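Local coordinates for cytochrome P450 (Bacillus megaterium, PDB 5L91), which binds heme and is probably a monooxygenase of the cytochrome P450 family, here holding corticosterone close to the heme, at residues V289-R294 and V314-S319. Sequence-based numbering, arbitrary orientation.
With C0R (corticosterone), chain F; HEM (protoporphyrin IX containing Fe), chain C.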
# COMPACT_ATOMS: atom_id res chain seq x y z
N VAL A 289 -5.46 1.56 -1.03
CA VAL A 289 -5.59 2.78 -0.24
C VAL A 289 -6.77 3.57 -0.81
O VAL A 289 -6.70 4.09 -1.94
CB VAL A 289 -4.30 3.62 -0.26
CG1 VAL A 289 -4.44 4.82 0.70
CG2 VAL A 289 -3.06 2.77 0.14
N GLN A 290 -7.82 3.69 0.01
CA GLN A 290 -9.06 4.37 -0.38
C GLN A 290 -8.99 5.87 -0.18
O GLN A 290 -9.67 6.61 -0.90
CB GLN A 290 -10.22 3.83 0.45
CG GLN A 290 -10.62 2.46 0.10
CD GLN A 290 -11.17 2.36 -1.35
OE1 GLN A 290 -12.14 3.01 -1.69
NE2 GLN A 290 -10.52 1.59 -2.18
N ALA A 291 -8.18 6.34 0.76
CA ALA A 291 -8.21 7.74 1.18
C ALA A 291 -6.88 8.10 1.83
O ALA A 291 -6.17 7.24 2.36
CB ALA A 291 -9.36 8.00 2.15
N LEU A 292 -6.58 9.39 1.82
CA LEU A 292 -5.38 9.92 2.48
C LEU A 292 -5.75 11.02 3.45
O LEU A 292 -6.94 11.22 3.74
CB LEU A 292 -4.38 10.44 1.45
CG LEU A 292 -3.73 9.35 0.59
CD1 LEU A 292 -2.91 9.99 -0.46
CD2 LEU A 292 -2.88 8.46 1.46
N HIS A 293 -4.74 11.71 3.97
CA HIS A 293 -4.96 12.71 4.99
C HIS A 293 -4.08 13.90 4.68
O HIS A 293 -2.94 13.73 4.27
CB HIS A 293 -4.67 12.18 6.39
CG HIS A 293 -4.76 13.23 7.44
ND1 HIS A 293 -3.65 13.85 7.97
CD2 HIS A 293 -5.84 13.80 8.04
CE1 HIS A 293 -4.04 14.74 8.87
NE2 HIS A 293 -5.36 14.73 8.93
N ARG A 294 -4.66 15.09 4.81
CA ARG A 294 -3.93 16.34 4.62
C ARG A 294 -4.43 17.35 5.65
O ARG A 294 -5.51 17.20 6.23
CB ARG A 294 -4.10 16.92 3.21
CG ARG A 294 -3.45 16.09 2.10
CD ARG A 294 -1.95 16.20 2.14
NE ARG A 294 -1.25 15.59 1.01
CZ ARG A 294 -0.96 14.29 0.91
NH1 ARG A 294 -1.32 13.40 1.85
NH2 ARG A 294 -0.29 13.88 -0.14
N VAL A 314 -9.61 14.81 4.16
CA VAL A 314 -9.51 13.42 3.76
C VAL A 314 -9.99 13.29 2.31
O VAL A 314 -11.19 13.15 2.04
CB VAL A 314 -10.33 12.52 4.69
CG1 VAL A 314 -10.32 11.11 4.16
CG2 VAL A 314 -9.77 12.58 6.13
N PRO A 315 -9.07 13.28 1.35
CA PRO A 315 -9.42 12.96 -0.05
C PRO A 315 -9.57 11.46 -0.28
O PRO A 315 -8.71 10.67 0.13
CB PRO A 315 -8.23 13.51 -0.84
CG PRO A 315 -7.09 13.38 0.07
CD PRO A 315 -7.63 13.51 1.51
N TRP A 316 -10.67 11.07 -0.93
CA TRP A 316 -11.05 9.67 -1.15
C TRP A 316 -10.75 9.27 -2.58
O TRP A 316 -11.60 9.31 -3.48
CB TRP A 316 -12.53 9.45 -0.84
CG TRP A 316 -12.86 9.65 0.58
CD1 TRP A 316 -13.08 10.84 1.19
CD2 TRP A 316 -12.98 8.65 1.60
NE1 TRP A 316 -13.36 10.65 2.51
CE2 TRP A 316 -13.30 9.31 2.79
CE3 TRP A 316 -12.85 7.26 1.61
CZ2 TRP A 316 -13.48 8.64 3.99
CZ3 TRP A 316 -13.03 6.60 2.79
CH2 TRP A 316 -13.36 7.29 3.96
N MET A 317 -9.50 8.85 -2.81
CA MET A 317 -9.16 8.31 -4.12
C MET A 317 -10.11 7.19 -4.50
O MET A 317 -10.51 7.09 -5.66
CB MET A 317 -7.73 7.81 -4.14
CG MET A 317 -6.71 8.82 -3.85
SD MET A 317 -6.16 8.78 -2.13
CE MET A 317 -5.27 7.23 -2.06
N GLY A 318 -10.50 6.36 -3.54
CA GLY A 318 -11.42 5.29 -3.88
C GLY A 318 -12.66 5.79 -4.60
O GLY A 318 -13.21 5.09 -5.47
N SER A 319 -13.12 6.98 -4.23
CA SER A 319 -14.30 7.62 -4.80
C SER A 319 -13.96 8.33 -6.10
O SER A 319 -14.71 8.23 -7.07
CB SER A 319 -14.90 8.61 -3.79
OG SER A 319 -15.97 9.38 -4.34
C1 C0R F . -4.86 8.15 7.36
C2 C0R F . -4.06 8.06 6.07
C3 C0R F . -2.93 9.17 5.84
C4 C0R F . -2.16 9.67 7.19
C5 C0R F . -2.89 9.36 8.53
C6 C0R F . -2.31 9.82 9.94
C7 C0R F . -3.29 10.94 10.55
C8 C0R F . -4.69 10.40 10.63
C9 C0R F . -5.23 9.66 9.33
C10 C0R F . -4.26 8.65 8.63
C11 C0R F . -6.68 9.06 9.67
C12 C0R F . -7.67 10.20 10.33
C13 C0R F . -7.07 11.09 11.42
C14 C0R F . -5.57 11.60 11.02
C15 C0R F . -5.16 12.31 12.05
C16 C0R F . -6.47 13.15 12.44
C17 C0R F . -7.68 12.29 11.60
C18 C0R F . -7.00 10.24 12.73
C19 C0R F . -3.97 7.45 9.57
C20 C0R F . -9.03 12.28 12.34
C21 C0R F . -10.29 11.88 11.54
O1 C0R F . -2.62 9.64 4.75
O2 C0R F . -6.53 8.03 10.48
O3 C0R F . -9.08 12.57 13.53
O4 C0R F . -11.27 11.35 12.40
CHA HEM C . 3.43 6.90 -0.93
CHB HEM C . -0.03 3.75 -2.10
CHC HEM C . 3.14 0.12 -2.26
CHD HEM C . 6.38 3.15 -0.38
C1A HEM C . 2.22 6.36 -1.29
C2A HEM C . 0.99 7.09 -1.46
C3A HEM C . 0.04 6.21 -1.77
C4A HEM C . 0.64 4.89 -1.80
CMA HEM C . -1.46 6.46 -2.03
CAA HEM C . 0.85 8.61 -1.27
CBA HEM C . 0.64 8.89 0.22
CGA HEM C . 0.51 10.39 0.43
O1A HEM C . 0.46 11.15 -0.55
O2A HEM C . 0.51 10.86 1.58
C1B HEM C . 0.55 2.54 -2.31
C2B HEM C . -0.15 1.41 -2.84
C3B HEM C . 0.71 0.39 -2.85
C4B HEM C . 1.98 0.88 -2.37
CMB HEM C . -1.64 1.41 -3.24
CAB HEM C . 0.51 -1.07 -3.33
CBB HEM C . -0.20 -1.40 -4.40
C1C HEM C . 4.33 0.62 -1.80
C2C HEM C . 5.59 -0.05 -1.76
C3C HEM C . 6.49 0.81 -1.26
C4C HEM C . 5.81 2.04 -0.95
CMC HEM C . 5.81 -1.48 -2.29
CAC HEM C . 7.99 0.61 -0.97
CBC HEM C . 8.46 -0.61 -0.71
C1D HEM C . 5.85 4.40 -0.35
C2D HEM C . 6.54 5.56 0.15
C3D HEM C . 5.72 6.61 0.01
C4D HEM C . 4.51 6.12 -0.60
CMD HEM C . 7.97 5.55 0.75
CAD HEM C . 5.99 8.09 0.42
CBD HEM C . 6.50 8.95 -0.71
CGD HEM C . 6.63 10.39 -0.31
O1D HEM C . 7.41 11.05 -1.02
O2D HEM C . 6.02 10.84 0.70
NA HEM C . 1.97 5.02 -1.51
NB HEM C . 1.85 2.20 -2.02
NC HEM C . 4.50 1.88 -1.30
ND HEM C . 4.60 4.77 -0.82
FE HEM C . 3.27 3.48 -1.54
O HOH W 1 2.61 3.06 0.35
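Residues 289-293 and 314-318 run antiparallel, their end-to-end directions 163° apart. L292 N donates to P315 O (3.0 Å), nearly along the C=O axis. Where strand 312-315 gives way to helix 317-320, G318 N donates almost straight to Q290 O (2.8 Å). A291 CB lies over one face of the W316 indole, 3.9 Å from the centroid of its six-membered ring, a CH-pi contact. W316 NE1 hydrogen-bonds to D48 OD1. Bends at chi2 (98°) and chi3 (69°) bring M317 SD to 3.7 Å from L292 CG and its CE beside V289 CG1. In the P450 fold, 289-294 leads from helix 275-285 into strand 294-296, the antiparallel neighbour of strand 312-315, past the heme and the bound corticosterone. L292 CD1 packs on the carboxylate carbon of a heme propionate, and its CD2 meets corticosterone O1. The H293 ring lays one face over corticosterone C14. R294 grips both oxygens of that propionate: NH2 to O1A (2.9 Å, nearly straight) and NH1 to O2A (3.1 Å). NH1 also donates to H293 O (2.9 Å), which R69 shares. A leucine in place of R294 would probably leave the propionate without this paired charge and H293 O with one donor fewer.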